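Side-chain contacts in glutamine cyclotransferase (Zymomonas mobilis, PDB 3NOL), which catalyses the cyclisation of N-terminal glutamine to pyroglutamate with release of ammonia: residues Glu178-Gly182 against Glu183-Asn187; Tyr50-Gly53 against Tyr54-Ser58. All coordinates share one frame; numbering follows the deposited sequence. Where two conformers were deposited one is given.

Interaction 1 of 2, residues Glu178-Gly182 against Glu183-Asn187; sequences EWVDG and EIFAN. With CA (calcium ion), chain B; SO4 (sulfate ion), chain D.
V180 and F185 meet in a tight beta hairpin, where strand 177-180 turns back into strand 183-188 of the propeller. V180 lies over the face of the F185 ring: its CB is 3.8 Å from the ring centroid, almost on the normal, a CH-pi contact. CG1 of V180 reaches CZ of F185 at 3.8 Å. W179 and I184 meet on the other face of the hairpin, CE3 of W179 3.7 Å from CG1 of I184. W179 has CG anti to its N (chi1 -176°), which lays one indole face over G182 C and E183 O. At the ring edge, in plane, NE1 donates a hydrogen bond to O3 of a sulfate at 3.0 Å; K234 also bonds this ion, probably from the crystallisation liquor. With an alanine here the indole is gone, which is likely to uncover I184 and the turn backbone. Four backbone bonds join E178 to F185 and V180 to E183, and a type I' turn closes the end. G182 fits there because a side chain would jam against the preceding carbonyl. E178 OE2 binds calcium at 2.3 Å, with E176 OE1, the carbonyls of F48, L177 and I230, and water. Strand 193-197 flanks strand 183-188, and V180 touches W232 on strand 227-233.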
loop_
_atom_site.group_PDB
_atom_site.type_symbol
_atom_site.label_atom_id
_atom_site.label_comp_id
_atom_site.label_asym_id
_atom_site.label_seq_id
_atom_site.Cartn_x
_atom_site.Cartn_y
_atom_site.Cartn_z
ATOM N N GLU A 178 4.976 1.207 -0.643
ATOM C CA GLU A 178 5.782 0.465 0.329
ATOM C C GLU A 178 7.257 0.853 0.240
ATOM O O GLU A 178 7.819 0.847 -0.853
ATOM C CB GLU A 178 5.636 -1.054 0.133
ATOM C CG GLU A 178 6.225 -1.827 1.319
ATOM C CD GLU A 178 5.399 -1.662 2.598
ATOM O OE1 GLU A 178 5.970 -1.888 3.683
ATOM O OE2 GLU A 178 4.179 -1.315 2.531
ATOM N N TRP A 179 7.863 1.189 1.382
ATOM C CA TRP A 179 9.325 1.399 1.446
ATOM C C TRP A 179 9.998 0.034 1.421
ATOM O O TRP A 179 9.747 -0.814 2.291
ATOM C CB TRP A 179 9.662 2.101 2.752
ATOM C CG TRP A 179 11.092 2.445 2.888
ATOM C CD1 TRP A 179 12.044 1.755 3.598
ATOM C CD2 TRP A 179 11.746 3.598 2.354
ATOM N NE1 TRP A 179 13.260 2.400 3.510
ATOM C CE2 TRP A 179 13.110 3.533 2.751
ATOM C CE3 TRP A 179 11.325 4.665 1.554
ATOM C CZ2 TRP A 179 14.050 4.520 2.396
ATOM C CZ3 TRP A 179 12.269 5.652 1.202
ATOM C CH2 TRP A 179 13.615 5.559 1.611
ATOM N N VAL A 180 10.818 -0.204 0.404
ATOM C CA VAL A 180 11.483 -1.484 0.250
ATOM C C VAL A 180 12.979 -1.257 0.022
ATOM O O VAL A 180 13.395 -0.791 -1.048
ATOM C CB VAL A 180 10.849 -2.318 -0.911
ATOM C CG1 VAL A 180 11.546 -3.693 -1.089
ATOM C CG2 VAL A 180 9.334 -2.496 -0.716
ATOM N N ASP A 181 13.759 -1.544 1.064
ATOM C CA ASP A 181 15.226 -1.464 1.005
ATOM C C ASP A 181 15.730 -0.164 0.341
ATOM O O ASP A 181 16.539 -0.204 -0.577
ATOM C CB ASP A 181 15.784 -2.719 0.320
ATOM C CG ASP A 181 15.648 -3.971 1.189
ATOM O OD1 ASP A 181 15.063 -3.908 2.306
ATOM O OD2 ASP A 181 16.123 -5.031 0.731
ATOM N N GLY A 182 15.232 0.976 0.822
ATOM C CA GLY A 182 15.762 2.287 0.435
ATOM C C GLY A 182 15.064 2.891 -0.771
ATOM O O GLY A 182 15.386 4.018 -1.163
ATOM N N GLU A 183 14.111 2.147 -1.352
ATOM C CA GLU A 183 13.300 2.639 -2.466
ATOM C C GLU A 183 11.818 2.775 -2.103
ATOM O O GLU A 183 11.305 2.059 -1.234
ATOM C CB GLU A 183 13.447 1.716 -3.689
ATOM C CG GLU A 183 14.859 1.689 -4.214
ATOM C CD GLU A 183 15.011 0.962 -5.531
ATOM O OE1 GLU A 183 14.145 0.141 -5.886
ATOM O OE2 GLU A 183 16.031 1.223 -6.211
ATOM N N ILE A 184 11.128 3.679 -2.791
ATOM C CA ILE A 184 9.669 3.728 -2.638
ATOM C C ILE A 184 9.044 2.915 -3.781
ATOM O O ILE A 184 9.220 3.254 -4.952
ATOM C CB ILE A 184 9.120 5.191 -2.645
ATOM C CG1 ILE A 184 9.767 6.041 -1.533
ATOM C CG2 ILE A 184 7.564 5.175 -2.588
ATOM C CD1 ILE A 184 9.683 7.505 -1.794
ATOM N N PHE A 185 8.378 1.812 -3.447
ATOM C CA PHE A 185 7.576 1.066 -4.433
ATOM C C PHE A 185 6.157 1.659 -4.428
ATOM O O PHE A 185 5.581 1.890 -3.351
ATOM C CB PHE A 185 7.479 -0.405 -4.046
ATOM C CG PHE A 185 8.750 -1.236 -4.330
ATOM C CD1 PHE A 185 10.029 -0.644 -4.405
ATOM C CD2 PHE A 185 8.634 -2.615 -4.476
ATOM C CE1 PHE A 185 11.183 -1.428 -4.640
ATOM C CE2 PHE A 185 9.769 -3.426 -4.701
ATOM C CZ PHE A 185 11.054 -2.825 -4.783
ATOM N N ALA A 186 5.579 1.869 -5.612
ATOM C CA ALA A 186 4.208 2.397 -5.677
ATOM C C ALA A 186 3.377 1.679 -6.713
ATOM O O ALA A 186 3.843 1.478 -7.842
ATOM C CB ALA A 186 4.217 3.885 -6.015
ATOM N N ASN A 187 2.159 1.281 -6.350
ATOM C CA ASN A 187 1.206 0.902 -7.389
ATOM C C ASN A 187 0.914 2.133 -8.244
ATOM O O ASN A 187 0.873 3.253 -7.732
ATOM C CB ASN A 187 -0.105 0.378 -6.792
ATOM C CG ASN A 187 0.053 -0.984 -6.144
ATOM O OD1 ASN A 187 0.124 -1.083 -4.925
ATOM N ND2 ASN A 187 0.106 -2.037 -6.959
HETATM CA CA CA B . 2.065 -0.871 1.678
HETATM S S SO4 D . 15.964 0.529 4.705
HETATM O O1 SO4 D . 16.803 -0.303 5.571
HETATM O O2 SO4 D . 15.152 -0.314 3.835
HETATM O O3 SO4 D . 15.109 1.351 5.560
HETATM O O4 SO4 D . 16.805 1.394 3.867
HETATM O O HOH W 1 14.600 -1.779 -3.351
HETATM O O HOH W 2 2.018 0.559 3.598
#

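Interaction 2 of 2, residues Tyr50-Gly53 against Tyr54-Ser58; sequences YRNG and YFYES
Y50 and F55 face each other as a non-hydrogen-bonded antiparallel pair, their CA atoms 4.5 Å apart. The rings touch loosely: CD2 of Y50 is 4.4 Å from CE1 of F55, which sits at the edge of the Y50 ring. A chi1 of 170° swings the Y50 ring back alongside the Y54 backbone, with Y54 N over one face. CA of Y50 also makes a CH...O contact with Y54 O at 3.3 Å.

The next pair, R51 and Y54, is hydrogen-bonded. R51 N gives a nearly straight bond to Y54 O at 2.9 Å. Y54 N returns one to R51 O, also at 2.9 Å, but comes from well above the carbonyl plane. The Y54 ring turns back toward the turn, edge first, its CD2 3.3 Å from N52 O, which lies in the ring plane. Y56 likewise offers an edge to the R51 carbonyl, CE2 to R51 O being 3.8 Å. CB of R51 packs beside the same CE2.

Further out, K69 makes a cation-pi contact with Y54. F55 meets the rings of F48 and F240, and Y56 lies nearly parallel to F49. Y50 OH has a weak hydrogen bond to R238.

A type I' turn from R51 to Y54 closes the hairpin through a two-residue loop, N52 and G53, both at positive phi. Such hairpins link neighbouring antiparallel strands in the four-stranded sheets that form propeller blades; here they are strands 44-51 and 54-61.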
loop_
_atom_site.group_PDB
_atom_site.type_symbol
_atom_site.label_atom_id
_atom_site.label_comp_id
_atom_site.label_asym_id
_atom_site.label_seq_id
_atom_site.Cartn_x
_atom_site.Cartn_y
_atom_site.Cartn_z
ATOM N N TYR A 50 3.031 -5.204 6.201
ATOM C CA TYR A 50 3.394 -6.331 7.032
ATOM C C TYR A 50 4.029 -5.793 8.307
ATOM O O TYR A 50 4.862 -4.879 8.284
ATOM C CB TYR A 50 4.402 -7.177 6.272
ATOM C CG TYR A 50 5.059 -8.263 7.114
ATOM C CD1 TYR A 50 6.152 -7.977 7.940
ATOM C CD2 TYR A 50 4.598 -9.571 7.035
ATOM C CE1 TYR A 50 6.769 -8.998 8.692
ATOM C CE2 TYR A 50 5.203 -10.593 7.755
ATOM C CZ TYR A 50 6.279 -10.299 8.578
ATOM O OH TYR A 50 6.848 -11.328 9.287
ATOM N N ARG A 51 3.622 -6.338 9.441
ATOM C CA ARG A 51 4.249 -5.958 10.709
ATOM C C ARG A 51 4.071 -7.083 11.692
ATOM O O ARG A 51 2.987 -7.705 11.744
ATOM C CB ARG A 51 3.658 -4.659 11.270
ATOM C CG ARG A 51 4.394 -4.156 12.540
ATOM C CD ARG A 51 4.055 -2.756 12.904
ATOM N NE ARG A 51 4.743 -2.219 14.100
ATOM C CZ ARG A 51 4.475 -2.564 15.365
ATOM N NH1 ARG A 51 5.112 -1.980 16.369
ATOM N NH2 ARG A 51 3.577 -3.502 15.638
ATOM N N ASN A 52 5.137 -7.348 12.456
ATOM C CA ASN A 52 5.125 -8.351 13.526
ATOM C C ASN A 52 4.512 -9.697 13.105
ATOM O O ASN A 52 3.718 -10.307 13.842
ATOM C CB ASN A 52 4.494 -7.791 14.816
ATOM C CG ASN A 52 3.074 -7.260 14.613
ATOM O OD1 ASN A 52 2.100 -8.007 14.634
ATOM N ND2 ASN A 52 2.962 -5.956 14.422
ATOM N N GLY A 53 4.886 -10.138 11.904
ATOM C CA GLY A 53 4.468 -11.440 11.395
ATOM C C GLY A 53 3.095 -11.502 10.754
ATOM O O GLY A 53 2.712 -12.556 10.224
ATOM N N TYR A 54 2.368 -10.382 10.768
ATOM C CA TYR A 54 1.010 -10.328 10.225
ATOM C C TYR A 54 0.836 -9.284 9.126
ATOM O O TYR A 54 1.657 -8.377 8.996
ATOM C CB TYR A 54 -0.007 -10.098 11.360
ATOM C CG TYR A 54 -0.172 -11.340 12.190
ATOM C CD1 TYR A 54 -1.260 -12.202 11.985
ATOM C CD2 TYR A 54 0.798 -11.696 13.143
ATOM C CE1 TYR A 54 -1.390 -13.369 12.734
ATOM C CE2 TYR A 54 0.673 -12.871 13.892
ATOM C CZ TYR A 54 -0.417 -13.696 13.675
ATOM O OH TYR A 54 -0.568 -14.858 14.402
ATOM N N PHE A 55 -0.234 -9.424 8.339
ATOM C CA PHE A 55 -0.655 -8.341 7.447
ATOM C C PHE A 55 -1.573 -7.389 8.208
ATOM O O PHE A 55 -2.400 -7.832 9.039
ATOM C CB PHE A 55 -1.465 -8.881 6.258
ATOM C CG PHE A 55 -0.662 -9.706 5.285
ATOM C CD1 PHE A 55 0.683 -9.414 5.025
ATOM C CD2 PHE A 55 -1.278 -10.723 4.562
ATOM C CE1 PHE A 55 1.414 -10.185 4.117
ATOM C CE2 PHE A 55 -0.557 -11.494 3.625
ATOM C CZ PHE A 55 0.780 -11.227 3.409
ATOM N N TYR A 56 -1.468 -6.106 7.892
ATOM C CA TYR A 56 -2.492 -5.129 8.299
ATOM C C TYR A 56 -3.064 -4.543 7.018
ATOM O O TYR A 56 -2.312 -4.157 6.120
ATOM C CB TYR A 56 -1.884 -4.043 9.182
ATOM C CG TYR A 56 -1.630 -4.544 10.588
ATOM C CD1 TYR A 56 -2.568 -4.317 11.600
ATOM C CD2 TYR A 56 -0.463 -5.257 10.900
ATOM C CE1 TYR A 56 -2.353 -4.783 12.911
ATOM C CE2 TYR A 56 -0.230 -5.727 12.213
ATOM C CZ TYR A 56 -1.181 -5.476 13.204
ATOM O OH TYR A 56 -0.956 -5.953 14.488
ATOM N N GLU A 57 -4.382 -4.536 6.931
ATOM C CA GLU A 57 -5.057 -4.127 5.713
ATOM C C GLU A 57 -6.180 -3.141 6.004
ATOM O O GLU A 57 -6.956 -3.328 6.949
ATOM C CB GLU A 57 -5.619 -5.357 5.001
ATOM C CG GLU A 57 -6.005 -5.128 3.526
ATOM C CD GLU A 57 -6.495 -6.410 2.817
ATOM O OE1 GLU A 57 -6.374 -7.514 3.399
ATOM O OE2 GLU A 57 -6.977 -6.282 1.669
ATOM N N SER A 58 -6.217 -2.084 5.195
ATOM C CA SER A 58 -7.315 -1.142 5.153
ATOM C C SER A 58 -8.142 -1.567 3.951
ATOM O O SER A 58 -7.629 -1.592 2.814
ATOM C CB SER A 58 -6.770 0.289 4.918
ATOM O OG SER A 58 -7.818 1.184 4.633
#

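Interaction 2 comes first along the chain and closes before interaction 1 opens. Both are hairpins with a type I' turn, but they belong to different sheets. Residues 50-58 join the first two strands of the four-stranded sheet 44-82. Residues 178-187 join strands 177-180 and 183-188, at one end of a mixed sheet. The centres lie 16 Å apart, and the nearest atoms come within about 5 Å without touching. The calcium ion relates the two hairpins: interaction 1 supplies E178 as a ligand, while strand 44-51 of interaction 2 supplies F48. The metal thus ties together strands from separate parts of the propeller.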